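Local atomic coordinates of putative transcriptional regulator (Streptomyces coelicolor, PDB entry 2ZB9), a protein that probably regulates transcription by binding DNA through a predicted helix-turn-helix, as in other TetR-family proteins, and has an all-helical C-terminal domain at which two copies meet. Residues E47-A50 / R51-V55; A101-H104 / V105-T109; E117-G120 / A121-D125; V185-A188 / F189-L193. All blocks are in the same frame, centred on the assembly; numbering follows the deposited sequence.

Contact 1 of 4, residues E47-A50 / R51-V55; sequences ERVA and RVSGV
Glu-47 and Arg-51 are joined one helical turn apart, Arg-51 N donating to Glu-47 O at 3.1 Å, within helix 46-53, the first helix of the predicted helix-turn-helix motif. The carboxylate of Glu-47 leads away to a salt bridge with Lys-57 on helix 57-63. Arg-48 comes next: its chain bends at chi2 (81°), which turns CD aside, its NH2 forms a salt bridge with Glu-39, and its guanidinium lies almost parallel to that of Arg-51, the planes 9° apart. With NE of Arg-48 3.5 Å from NH2 of Arg-51, two like charges sit together, a pairing that the carboxylate of Glu-39 probably eases. Val-49 faces inward, against Val-28 and Leu-60, while its carbonyl O takes two donors from opposite faces: Ser-53 N at 2.9 Å and Ser-53 OG at 2.8 Å. The same hydroxyl oxygen accepts from Val-55 N at 3.2 Å, an ST turn that ties the outgoing chain to the last helical turn. With an alanine at Ser-53, Val-49 O would lose its second donor and Val-55 N would probably be left without its mate in the turn. Ala-50 O accepts from Gly-54 N, where phi turns positive and a side chain would jam against the preceding carbonyl. Beyond it the chain curls back, bringing Val-55 O within 3.1 Å of Ala-50 CB.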
ATOM      1  N   GLU A  47      12.289  22.081  18.275  1.00 37.88           N
ATOM      2  CA  GLU A  47      12.972  22.521  19.492  1.00 39.36           C
ATOM      3  C   GLU A  47      13.930  21.449  19.998  1.00 38.59           C
ATOM      4  O   GLU A  47      15.014  21.749  20.501  1.00 38.89           O
ATOM      5  CB  GLU A  47      11.948  22.834  20.590  1.00 43.30           C
ATOM      6  CG  GLU A  47      11.801  24.312  20.932  1.00 50.73           C
ATOM      7  CD  GLU A  47      10.427  24.873  20.592  1.00 55.83           C
ATOM      8  OE1 GLU A  47      10.131  26.022  20.998  1.00 58.87           O
ATOM      9  OE2 GLU A  47       9.643  24.171  19.916  1.00 57.13           O
ATOM     10  N   ARG A  48      13.518  20.196  19.862  1.00 36.53           N
ATOM     11  CA  ARG A  48      14.318  19.062  20.301  1.00 36.43           C
ATOM     12  C   ARG A  48      15.526  18.879  19.375  1.00 34.36           C
ATOM     13  O   ARG A  48      16.651  18.658  19.831  1.00 32.92           O
ATOM     14  CB  ARG A  48      13.438  17.807  20.299  1.00 38.82           C
ATOM     15  CG  ARG A  48      14.097  16.541  20.803  1.00 42.63           C
ATOM     16  CD  ARG A  48      14.123  16.451  22.317  1.00 40.87           C
ATOM     17  NE  ARG A  48      14.743  15.199  22.738  1.00 39.01           N
ATOM     18  CZ  ARG A  48      14.109  14.036  22.837  1.00 40.13           C
ATOM     19  NH1 ARG A  48      12.815  13.947  22.556  1.00 37.06           N
ATOM     20  NH2 ARG A  48      14.782  12.949  23.200  1.00 39.75           N
ATOM     21  N   VAL A  49      15.290  18.970  18.071  1.00 32.79           N
ATOM     22  CA  VAL A  49      16.364  18.828  17.093  1.00 31.09           C
ATOM     23  C   VAL A  49      17.373  19.969  17.232  1.00 32.93           C
ATOM     24  O   VAL A  49      18.587  19.757  17.159  1.00 34.19           O
ATOM     25  CB  VAL A  49      15.806  18.833  15.647  1.00 29.57           C
ATOM     26  CG1 VAL A  49      16.955  18.900  14.639  1.00 25.18           C
ATOM     27  CG2 VAL A  49      14.960  17.582  15.415  1.00 26.80           C
ATOM     28  N   ALA A  50      16.869  21.182  17.429  1.00 32.90           N
ATOM     29  CA  ALA A  50      17.743  22.337  17.573  1.00 33.03           C
ATOM     30  C   ALA A  50      18.637  22.189  18.801  1.00 33.85           C
ATOM     31  O   ALA A  50      19.823  22.503  18.747  1.00 34.14           O
ATOM     32  CB  ALA A  50      16.915  23.607  17.679  1.00 32.32           C
ATOM     33  N   ARG A  51      18.073  21.701  19.902  1.00 34.63           N
ATOM     34  CA  ARG A  51      18.839  21.528  21.133  1.00 37.52           C
ATOM     35  C   ARG A  51      19.906  20.455  20.984  1.00 38.66           C
ATOM     36  O   ARG A  51      21.051  20.643  21.380  1.00 38.66           O
ATOM     37  CB  ARG A  51      17.911  21.158  22.299  1.00 39.39           C
ATOM     38  CG  ARG A  51      18.634  21.015  23.640  1.00 43.99           C
ATOM     39  CD  ARG A  51      17.669  20.808  24.804  1.00 45.29           C
ATOM     40  NE  ARG A  51      16.936  19.548  24.702  1.00 48.32           N
ATOM     41  CZ  ARG A  51      17.483  18.347  24.867  1.00 49.89           C
ATOM     42  NH1 ARG A  51      18.776  18.230  25.146  1.00 49.63           N
ATOM     43  NH2 ARG A  51      16.734  17.258  24.743  1.00 50.24           N
ATOM     44  N   VAL A  52      19.513  19.332  20.399  1.00 39.30           N
ATOM     45  CA  VAL A  52      20.403  18.198  20.201  1.00 39.48           C
ATOM     46  C   VAL A  52      21.529  18.445  19.199  1.00 38.94           C
ATOM     47  O   VAL A  52      22.645  17.951  19.376  1.00 38.36           O
ATOM     48  CB  VAL A  52      19.599  16.963  19.735  1.00 41.35           C
ATOM     49  CG1 VAL A  52      20.530  15.804  19.472  1.00 40.99           C
ATOM     50  CG2 VAL A  52      18.571  16.585  20.797  1.00 43.81           C
ATOM     51  N   SER A  53      21.242  19.204  18.148  1.00 36.96           N
ATOM     52  CA  SER A  53      22.247  19.471  17.122  1.00 36.00           C
ATOM     53  C   SER A  53      23.077  20.729  17.370  1.00 35.86           C
ATOM     54  O   SER A  53      24.210  20.828  16.904  1.00 36.29           O
ATOM     55  CB  SER A  53      21.575  19.581  15.753  1.00 32.83           C
ATOM     56  OG  SER A  53      20.756  20.738  15.686  1.00 31.11           O
ATOM     57  N   GLY A  54      22.511  21.689  18.093  1.00 36.23           N
ATOM     58  CA  GLY A  54      23.224  22.928  18.357  1.00 36.96           C
ATOM     59  C   GLY A  54      22.959  23.955  17.269  1.00 36.73           C
ATOM     60  O   GLY A  54      23.552  25.029  17.255  1.00 37.65           O
ATOM     61  N   VAL A  55      22.066  23.618  16.344  1.00 36.83           N
ATOM     62  CA  VAL A  55      21.711  24.516  15.249  1.00 35.93           C
ATOM     63  C   VAL A  55      20.379  25.183  15.594  1.00 37.60           C
ATOM     64  O   VAL A  55      19.447  24.522  16.056  1.00 37.79           O
ATOM     65  CB  VAL A  55      21.592  23.730  13.921  1.00 38.13           C
ATOM     66  CG1 VAL A  55      21.180  24.666  12.777  1.00 35.99           C
ATOM     67  CG2 VAL A  55      22.930  23.043  13.609  1.00 33.35           C
TER

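Contact 2 of 4, residues A101-H104 / V105-T109; sequences AFTH and VMTRT
Thr-107 grips the carbonyl of Thr-103 twice, through OG1 at 2.7 Å and through its backbone N at 2.9 Å, near the C-terminal end of helix 91-108 in the TetR C-terminal domain. The two donors reach Thr-103 O from opposite faces of its plane, the hydroxyl standing 38° out of it. This follows from chi1 of Thr-107 (62°), which tucks OG1 between the backbone N and the carbonyl carbon and folds it back over the preceding turn. The hydroxyl of Thr-103 itself bonds one turn earlier, to Leu-99 O. His-104 O also serves two amides, Arg-108 N at 2.8 Å and, weakly, Thr-107 N, so His-104 O is an acceptor shared by two successive amides.

Outside this backbone core the flat groups take over. Arg-108 CB lies over one face of the His-104 imidazole, 4.1 Å from the ring centroid, a CH-pi contact made by the root of the arginine while its guanidinium runs on elsewhere. On the buried flank, Val-105 packs against Tyr-75 and Leu-83 of helix 67-83. Phe-102 turns its ring toward helix 163-179, meeting Trp-171 and Tyr-175 edge-to-face. Met-106, bent at both chi2 and chi3, curls above the same ring and adds a Met-aromatic contact, its SD oblique at 4.7 Å from the Phe-102 centroid. Met-106 CG comes closer, a CH-pi contact 3.8 Å from the centroid of the Phe-102 ring and only 15° off its normal.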
ATOM      1  N   ALA A 101      16.412  -6.691   3.457  1.00 30.18           N
ATOM      2  CA  ALA A 101      16.848  -5.597   4.317  1.00 29.59           C
ATOM      3  C   ALA A 101      15.628  -4.686   4.539  1.00 29.37           C
ATOM      4  O   ALA A 101      15.405  -4.172   5.638  1.00 30.69           O
ATOM      5  CB  ALA A 101      17.990  -4.827   3.650  1.00 25.30           C
ATOM      6  N   PHE A 102      14.826  -4.517   3.490  1.00 27.74           N
ATOM      7  CA  PHE A 102      13.622  -3.693   3.558  1.00 27.18           C
ATOM      8  C   PHE A 102      12.644  -4.289   4.562  1.00 27.62           C
ATOM      9  O   PHE A 102      12.090  -3.586   5.403  1.00 26.88           O
ATOM     10  CB  PHE A 102      12.961  -3.624   2.180  1.00 27.23           C
ATOM     11  CG  PHE A 102      11.677  -2.850   2.158  1.00 25.37           C
ATOM     12  CD1 PHE A 102      11.675  -1.476   2.357  1.00 28.17           C
ATOM     13  CD2 PHE A 102      10.465  -3.493   1.914  1.00 26.04           C
ATOM     14  CE1 PHE A 102      10.479  -0.745   2.307  1.00 27.81           C
ATOM     15  CE2 PHE A 102       9.266  -2.776   1.864  1.00 25.49           C
ATOM     16  CZ  PHE A 102       9.276  -1.400   2.061  1.00 25.71           C
ATOM     17  N   THR A 103      12.431  -5.595   4.455  1.00 28.44           N
ATOM     18  CA  THR A 103      11.530  -6.304   5.350  1.00 32.31           C
ATOM     19  C   THR A 103      12.004  -6.209   6.795  1.00 30.38           C
ATOM     20  O   THR A 103      11.201  -6.029   7.708  1.00 32.21           O
ATOM     21  CB  THR A 103      11.401  -7.787   4.931  1.00 34.15           C
ATOM     22  OG1 THR A 103      10.671  -7.857   3.700  1.00 39.25           O
ATOM     23  CG2 THR A 103      10.665  -8.596   5.995  1.00 38.24           C
ATOM     24  N   HIS A 104      13.309  -6.328   7.002  1.00 30.72           N
ATOM     25  CA  HIS A 104      13.859  -6.233   8.345  1.00 32.08           C
ATOM     26  C   HIS A 104      13.528  -4.854   8.914  1.00 32.25           C
ATOM     27  O   HIS A 104      13.033  -4.734  10.036  1.00 32.76           O
ATOM     28  CB  HIS A 104      15.376  -6.423   8.320  1.00 32.82           C
ATOM     29  CG  HIS A 104      16.025  -6.221   9.655  1.00 36.04           C
ATOM     30  ND1 HIS A 104      16.037  -7.192  10.632  1.00 38.20           N
ATOM     31  CD2 HIS A 104      16.650  -5.143  10.187  1.00 36.37           C
ATOM     32  CE1 HIS A 104      16.640  -6.721  11.711  1.00 39.01           C
ATOM     33  NE2 HIS A 104      17.020  -5.481  11.467  1.00 37.82           N
ATOM     34  N   VAL A 105      13.803  -3.813   8.134  1.00 31.87           N
ATOM     35  CA  VAL A 105      13.515  -2.451   8.567  1.00 30.85           C
ATOM     36  C   VAL A 105      12.042  -2.259   8.905  1.00 31.02           C
ATOM     37  O   VAL A 105      11.700  -1.712   9.954  1.00 32.06           O
ATOM     38  CB  VAL A 105      13.893  -1.416   7.475  1.00 30.72           C
ATOM     39  CG1 VAL A 105      13.297  -0.046   7.821  1.00 29.92           C
ATOM     40  CG2 VAL A 105      15.409  -1.305   7.362  1.00 28.83           C
ATOM     41  N   MET A 106      11.169  -2.725   8.019  1.00 31.06           N
ATOM     42  CA  MET A 106       9.729  -2.557   8.204  1.00 30.49           C
ATOM     43  C   MET A 106       9.046  -3.397   9.287  1.00 31.19           C
ATOM     44  O   MET A 106       7.994  -3.001   9.797  1.00 29.82           O
ATOM     45  CB  MET A 106       9.018  -2.782   6.867  1.00 31.07           C
ATOM     46  CG  MET A 106       9.485  -1.845   5.749  1.00 30.01           C
ATOM     47  SD  MET A 106       9.283  -0.092   6.173  1.00 31.72           S
ATOM     48  CE  MET A 106       7.540   0.096   5.949  1.00 27.12           C
ATOM     49  N   THR A 107       9.633  -4.535   9.656  1.00 32.35           N
ATOM     50  CA  THR A 107       9.014  -5.407  10.659  1.00 32.31           C
ATOM     51  C   THR A 107       9.770  -5.568  11.979  1.00 34.07           C
ATOM     52  O   THR A 107       9.161  -5.870  13.006  1.00 34.48           O
ATOM     53  CB  THR A 107       8.797  -6.838  10.102  1.00 31.27           C
ATOM     54  OG1 THR A 107      10.066  -7.409   9.762  1.00 29.51           O
ATOM     55  CG2 THR A 107       7.913  -6.822   8.869  1.00 29.90           C
ATOM     56  N   ARG A 108      11.085  -5.384  11.953  1.00 34.96           N
ATOM     57  CA  ARG A 108      11.911  -5.555  13.153  1.00 36.66           C
ATOM     58  C   ARG A 108      12.539  -4.254  13.633  1.00 35.55           C
ATOM     59  O   ARG A 108      13.465  -4.265  14.437  1.00 32.85           O
ATOM     60  CB  ARG A 108      13.021  -6.570  12.864  1.00 40.76           C
ATOM     61  CG  ARG A 108      12.510  -7.871  12.272  1.00 47.06           C
ATOM     62  CD  ARG A 108      11.695  -8.648  13.288  1.00 54.08           C
ATOM     63  NE  ARG A 108      10.742  -9.555  12.655  1.00 61.83           N
ATOM     64  CZ  ARG A 108      10.102 -10.531  13.293  1.00 64.10           C
ATOM     65  NH1 ARG A 108      10.319 -10.732  14.587  1.00 64.46           N
ATOM     66  NH2 ARG A 108       9.236 -11.298  12.640  1.00 64.44           N
ATOM     67  N   THR A 109      12.010  -3.137  13.149  1.00 35.47           N
ATOM     68  CA  THR A 109      12.522  -1.815  13.477  1.00 35.11           C
ATOM     69  C   THR A 109      11.366  -0.831  13.677  1.00 35.32           C
ATOM     70  O   THR A 109      10.264  -1.042  13.171  1.00 33.50           O
ATOM     71  CB  THR A 109      13.441  -1.336  12.318  1.00 37.55           C
ATOM     72  OG1 THR A 109      14.745  -1.911  12.477  1.00 39.20           O
ATOM     73  CG2 THR A 109      13.527   0.164  12.251  1.00 38.30           C
TER

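Contact 3 of 4, residues E117-G120 / A121-D125; sequences ELIG and AAQTD
Gln-123 folds back along the helix to reach Ile-119, its NE2 donating to Ile-119 O at 3.0 Å with an N-H...O angle of 164°. The first torsion sets CG opposite the carbonyl carbon (chi1 -61°), and a bend at chi2 then swings the amide back over the preceding turn. The acceptor lies almost in the amide plane, as a straight N-H bond requires. Side by side with this chain, and pointing the same way, Ile-119 brings CG2 to 4.0 Å from NE2 of Gln-123. The side-chain bond reinforces a failing backbone one, for Gln-123 N reaches Ile-119 O only weakly and bonds instead to Gly-120 O at 3.1 Å, a shift from four-residue to three-residue spacing.

This lies toward the C-terminal part of helix 110-122 in the TetR C-terminal domain, at the interface between subunits. NE2 of Gln-123 also bonds Leu-179 O of the second subunit, and Ile-119 packs on Ile-180 of that copy. A leucine in place of Gln-123 would remove the amide and would probably leave Ile-119 O with little more than the weak backbone bond and take from Leu-179 O of the second subunit its donor across the interface.

A type I turn from Ala-122 to Asp-125 leads to helix 126-153, where OD1 of Asp-125 caps Leu-128 N. Thr-124, with chi1 at 55°, presents OG1 to a water 2.7 Å away, and the water in turn donates to Gly-120 O at 2.9 Å.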
ATOM      1  N   GLU A 117       2.481   4.872   9.596  1.00 31.37           N
ATOM      2  CA  GLU A 117       1.631   5.871  10.227  1.00 31.13           C
ATOM      3  C   GLU A 117       1.672   7.180   9.460  1.00 29.77           C
ATOM      4  O   GLU A 117       0.707   7.939   9.477  1.00 28.79           O
ATOM      5  CB  GLU A 117       2.029   6.081  11.693  1.00 34.65           C
ATOM      6  CG  GLU A 117       1.680   4.875  12.567  1.00 40.33           C
ATOM      7  CD  GLU A 117       1.781   5.162  14.059  1.00 45.85           C
ATOM      8  OE1 GLU A 117       1.532   4.233  14.862  1.00 46.21           O
ATOM      9  OE2 GLU A 117       2.105   6.312  14.427  1.00 47.91           O
ATOM     10  N   LEU A 118       2.785   7.450   8.781  1.00 28.66           N
ATOM     11  CA  LEU A 118       2.887   8.670   7.981  1.00 28.89           C
ATOM     12  C   LEU A 118       2.050   8.475   6.710  1.00 29.09           C
ATOM     13  O   LEU A 118       1.397   9.404   6.229  1.00 28.64           O
ATOM     14  CB  LEU A 118       4.347   8.951   7.614  1.00 28.06           C
ATOM     15  CG  LEU A 118       5.200   9.548   8.737  1.00 30.96           C
ATOM     16  CD1 LEU A 118       6.671   9.575   8.326  1.00 28.27           C
ATOM     17  CD2 LEU A 118       4.701  10.957   9.041  1.00 28.69           C
ATOM     18  N   ILE A 119       2.077   7.261   6.168  1.00 28.74           N
ATOM     19  CA  ILE A 119       1.292   6.949   4.980  1.00 29.50           C
ATOM     20  C   ILE A 119      -0.177   7.120   5.361  1.00 30.16           C
ATOM     21  O   ILE A 119      -0.975   7.676   4.604  1.00 30.49           O
ATOM     22  CB  ILE A 119       1.531   5.493   4.524  1.00 30.86           C
ATOM     23  CG1 ILE A 119       2.958   5.350   3.980  1.00 31.68           C
ATOM     24  CG2 ILE A 119       0.509   5.093   3.452  1.00 30.90           C
ATOM     25  CD1 ILE A 119       3.382   3.918   3.738  1.00 29.35           C
ATOM     26  N   GLY A 120      -0.522   6.648   6.555  1.00 29.87           N
ATOM     27  CA  GLY A 120      -1.890   6.758   7.019  1.00 30.54           C
ATOM     28  C   GLY A 120      -2.342   8.197   7.152  1.00 30.84           C
ATOM     29  O   GLY A 120      -3.407   8.568   6.665  1.00 31.00           O
ATOM     30  N   ALA A 121      -1.531   9.014   7.816  1.00 29.99           N
ATOM     31  CA  ALA A 121      -1.867  10.427   8.005  1.00 30.89           C
ATOM     32  C   ALA A 121      -1.976  11.159   6.665  1.00 29.64           C
ATOM     33  O   ALA A 121      -2.826  12.033   6.487  1.00 31.66           O
ATOM     34  CB  ALA A 121      -0.807  11.101   8.901  1.00 27.65           C
ATOM     35  N   ALA A 122      -1.115  10.794   5.724  1.00 29.49           N
ATOM     36  CA  ALA A 122      -1.104  11.414   4.404  1.00 30.80           C
ATOM     37  C   ALA A 122      -2.435  11.282   3.679  1.00 32.90           C
ATOM     38  O   ALA A 122      -2.768  12.113   2.833  1.00 33.39           O
ATOM     39  CB  ALA A 122      -0.005  10.798   3.550  1.00 30.93           C
ATOM     40  N   GLN A 123      -3.197  10.241   4.007  1.00 32.82           N
ATOM     41  CA  GLN A 123      -4.476  10.014   3.346  1.00 35.07           C
ATOM     42  C   GLN A 123      -5.482  11.144   3.527  1.00 36.64           C
ATOM     43  O   GLN A 123      -6.404  11.272   2.729  1.00 39.16           O
ATOM     44  CB  GLN A 123      -5.090   8.686   3.807  1.00 33.77           C
ATOM     45  CG  GLN A 123      -4.221   7.475   3.479  1.00 32.10           C
ATOM     46  CD  GLN A 123      -3.676   7.518   2.057  1.00 33.07           C
ATOM     47  OE1 GLN A 123      -4.438   7.583   1.086  1.00 31.55           O
ATOM     48  NE2 GLN A 123      -2.351   7.484   1.929  1.00 28.82           N
ATOM     49  N   THR A 124      -5.306  11.964   4.560  1.00 37.12           N
ATOM     50  CA  THR A 124      -6.221  13.080   4.799  1.00 38.68           C
ATOM     51  C   THR A 124      -5.487  14.396   5.056  1.00 39.38           C
ATOM     52  O   THR A 124      -6.025  15.305   5.683  1.00 41.24           O
ATOM     53  CB  THR A 124      -7.152  12.813   6.001  1.00 38.55           C
ATOM     54  OG1 THR A 124      -6.364  12.508   7.159  1.00 39.46           O
ATOM     55  CG2 THR A 124      -8.102  11.654   5.703  1.00 38.60           C
ATOM     56  N   ASP A 125      -4.257  14.490   4.567  1.00 40.79           N
ATOM     57  CA  ASP A 125      -3.442  15.692   4.735  1.00 40.19           C
ATOM     58  C   ASP A 125      -2.678  15.860   3.430  1.00 38.37           C
ATOM     59  O   ASP A 125      -1.617  15.269   3.241  1.00 38.67           O
ATOM     60  CB  ASP A 125      -2.465  15.511   5.898  1.00 40.30           C
ATOM     61  CG  ASP A 125      -1.701  16.781   6.223  1.00 44.38           C
ATOM     62  OD1 ASP A 125      -1.457  17.590   5.301  1.00 45.30           O
ATOM     63  OD2 ASP A 125      -1.332  16.964   7.403  1.00 46.17           O
TER
HETATM   64  O   HOH W   1      -5.744   9.903   7.708  1.00 31.18           O

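Contact 4 of 4, residues V185-A188 / F189-L193; sequences VDDA and FVTAL
Phe-189 N donates to OD1 of Asp-186 at 2.9 Å, the N-cap bond that opens helix 187-199. The carboxylate reaches the amide because chi1 of Asp-186 (47°) lays CG between its own backbone N and carbonyl carbon, and the N-H approaches OD1 almost in line with the CG-OD1 bond. The phenyl ring is buried: CD2 of Phe-189 touches CG1 of Val-185 at 4.0 Å, Leu-193 CD1 rests over one face toward the rim, and Arg-177 makes a cation-pi contact with the ring.

Val-190 follows with the first regular helical bond, its N lying in the carbonyl plane of Asp-186 O, while its side chain packs on Leu-99 and Thr-103 of helix 91-108. Thr-191 doubles the next bond. Its N meets Asp-187 O at 2.8 Å and its OG1 meets the same oxygen at 2.9 Å, from the opposite face of the carbonyl plane. That hydroxyl also accepts from a water 3.0 Å away, which donates as well to OD2 of Asp-187 at 2.8 Å. Ala-192 N continues the ladder to Ala-188 O, and Leu-193 O bonds Gln-169 of the second subunit.

Arg-100 binds both OD1 of Asp-187 and OG1 of Thr-191, so one cation ties this first turn to helix 91-108. Two carboxylates at a helix N-terminus, the positive end of the helix dipole, are likely to be stabilised in the ionised form, and Arg-100 would reinforce this for Asp-187.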
ATOM      1  N   VAL A 185       4.098 -10.952   6.912  1.00 42.83           N
ATOM      2  CA  VAL A 185       5.187 -10.477   6.075  1.00 43.41           C
ATOM      3  C   VAL A 185       6.473 -11.150   6.551  1.00 44.50           C
ATOM      4  O   VAL A 185       7.134 -10.668   7.470  1.00 45.25           O
ATOM      5  CB  VAL A 185       5.366  -8.951   6.186  1.00 41.89           C
ATOM      6  CG1 VAL A 185       6.572  -8.511   5.367  1.00 42.39           C
ATOM      7  CG2 VAL A 185       4.115  -8.247   5.703  1.00 41.35           C
ATOM      8  N   ASP A 186       6.823 -12.270   5.931  1.00 44.56           N
ATOM      9  CA  ASP A 186       8.033 -12.987   6.310  1.00 45.39           C
ATOM     10  C   ASP A 186       8.940 -13.241   5.110  1.00 45.15           C
ATOM     11  O   ASP A 186       8.674 -12.761   4.006  1.00 45.92           O
ATOM     12  CB  ASP A 186       7.670 -14.315   6.979  1.00 45.11           C
ATOM     13  CG  ASP A 186       6.620 -15.087   6.207  1.00 46.13           C
ATOM     14  OD1 ASP A 186       6.751 -15.218   4.971  1.00 45.27           O
ATOM     15  OD2 ASP A 186       5.661 -15.571   6.840  1.00 47.69           O
ATOM     16  N   ASP A 187      10.005 -14.003   5.333  1.00 44.56           N
ATOM     17  CA  ASP A 187      10.964 -14.304   4.280  1.00 43.67           C
ATOM     18  C   ASP A 187      10.355 -15.125   3.150  1.00 40.77           C
ATOM     19  O   ASP A 187      10.734 -14.968   1.989  1.00 41.03           O
ATOM     20  CB  ASP A 187      12.173 -15.043   4.861  1.00 46.57           C
ATOM     21  CG  ASP A 187      13.322 -15.138   3.871  1.00 50.81           C
ATOM     22  OD1 ASP A 187      13.774 -14.073   3.391  1.00 51.22           O
ATOM     23  OD2 ASP A 187      13.771 -16.270   3.571  1.00 51.47           O
ATOM     24  N   ALA A 188       9.419 -16.004   3.489  1.00 36.88           N
ATOM     25  CA  ALA A 188       8.763 -16.834   2.487  1.00 35.51           C
ATOM     26  C   ALA A 188       7.982 -15.919   1.546  1.00 34.10           C
ATOM     27  O   ALA A 188       7.959 -16.120   0.326  1.00 34.94           O
ATOM     28  CB  ALA A 188       7.823 -17.827   3.163  1.00 34.21           C
ATOM     29  N   PHE A 189       7.344 -14.914   2.132  1.00 30.34           N
ATOM     30  CA  PHE A 189       6.574 -13.948   1.372  1.00 31.78           C
ATOM     31  C   PHE A 189       7.522 -13.200   0.434  1.00 30.59           C
ATOM     32  O   PHE A 189       7.295 -13.123  -0.774  1.00 31.42           O
ATOM     33  CB  PHE A 189       5.884 -12.979   2.335  1.00 29.78           C
ATOM     34  CG  PHE A 189       5.252 -11.797   1.665  1.00 29.83           C
ATOM     35  CD1 PHE A 189       4.311 -11.967   0.660  1.00 28.99           C
ATOM     36  CD2 PHE A 189       5.582 -10.505   2.064  1.00 30.72           C
ATOM     37  CE1 PHE A 189       3.705 -10.866   0.057  1.00 29.54           C
ATOM     38  CE2 PHE A 189       4.983  -9.395   1.469  1.00 28.82           C
ATOM     39  CZ  PHE A 189       4.040  -9.580   0.464  1.00 29.62           C
ATOM     40  N   VAL A 190       8.591 -12.663   1.006  1.00 30.97           N
ATOM     41  CA  VAL A 190       9.590 -11.932   0.247  1.00 32.08           C
ATOM     42  C   VAL A 190      10.136 -12.753  -0.918  1.00 31.90           C
ATOM     43  O   VAL A 190      10.142 -12.296  -2.058  1.00 30.77           O
ATOM     44  CB  VAL A 190      10.764 -11.527   1.152  1.00 34.16           C
ATOM     45  CG1 VAL A 190      11.918 -10.999   0.317  1.00 34.43           C
ATOM     46  CG2 VAL A 190      10.299 -10.474   2.148  1.00 36.36           C
ATOM     47  N   THR A 191      10.593 -13.968  -0.625  1.00 31.21           N
ATOM     48  CA  THR A 191      11.153 -14.832  -1.655  1.00 29.91           C
ATOM     49  C   THR A 191      10.152 -15.135  -2.761  1.00 27.80           C
ATOM     50  O   THR A 191      10.518 -15.149  -3.935  1.00 30.11           O
ATOM     51  CB  THR A 191      11.668 -16.160  -1.056  1.00 30.14           C
ATOM     52  OG1 THR A 191      12.633 -15.873  -0.036  1.00 34.72           O
ATOM     53  CG2 THR A 191      12.334 -17.005  -2.125  1.00 28.53           C
ATOM     54  N   ALA A 192       8.896 -15.363  -2.390  1.00 25.41           N
ATOM     55  CA  ALA A 192       7.852 -15.658  -3.371  1.00 27.23           C
ATOM     56  C   ALA A 192       7.570 -14.467  -4.291  1.00 26.45           C
ATOM     57  O   ALA A 192       7.270 -14.641  -5.473  1.00 27.12           O
ATOM     58  CB  ALA A 192       6.562 -16.088  -2.658  1.00 26.50           C
ATOM     59  N   LEU A 193       7.663 -13.257  -3.749  1.00 26.33           N
ATOM     60  CA  LEU A 193       7.418 -12.058  -4.546  1.00 27.61           C
ATOM     61  C   LEU A 193       8.375 -12.004  -5.729  1.00 26.50           C
ATOM     62  O   LEU A 193       7.972 -11.707  -6.847  1.00 26.42           O
ATOM     63  CB  LEU A 193       7.608 -10.793  -3.707  1.00 27.33           C
ATOM     64  CG  LEU A 193       6.617 -10.483  -2.584  1.00 30.40           C
ATOM     65  CD1 LEU A 193       7.074  -9.195  -1.883  1.00 30.15           C
ATOM     66  CD2 LEU A 193       5.209 -10.311  -3.148  1.00 30.33           C
TER
HETATM   67  O   HOH W   2      12.359 -18.049   2.020  1.00 59.94           O

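How the contacts relate
The four contacts come in series along one chain, each at a helix end or in a short helix. Contact 1 stands apart in the predicted DNA-binding region, its centre 28 Å from contact 2 and 40 Å from contact 4, which lies across the chain's centre from it. Contacts 2, 3 and 4 share the C-terminal domain. Helices 91-108 and 110-122 are consecutive, yet the centres of contacts 2 and 3 are 20 Å apart. Contacts 2 and 4 touch, with Thr-107 CG2 4.1 Å from Val-185 CG1. Contacts 3 and 4, nearest atoms about 12 Å apart, both reach the second subunit, whereas the second subunit touches neither contact 1, in the predicted DNA-binding motif, nor contact 2.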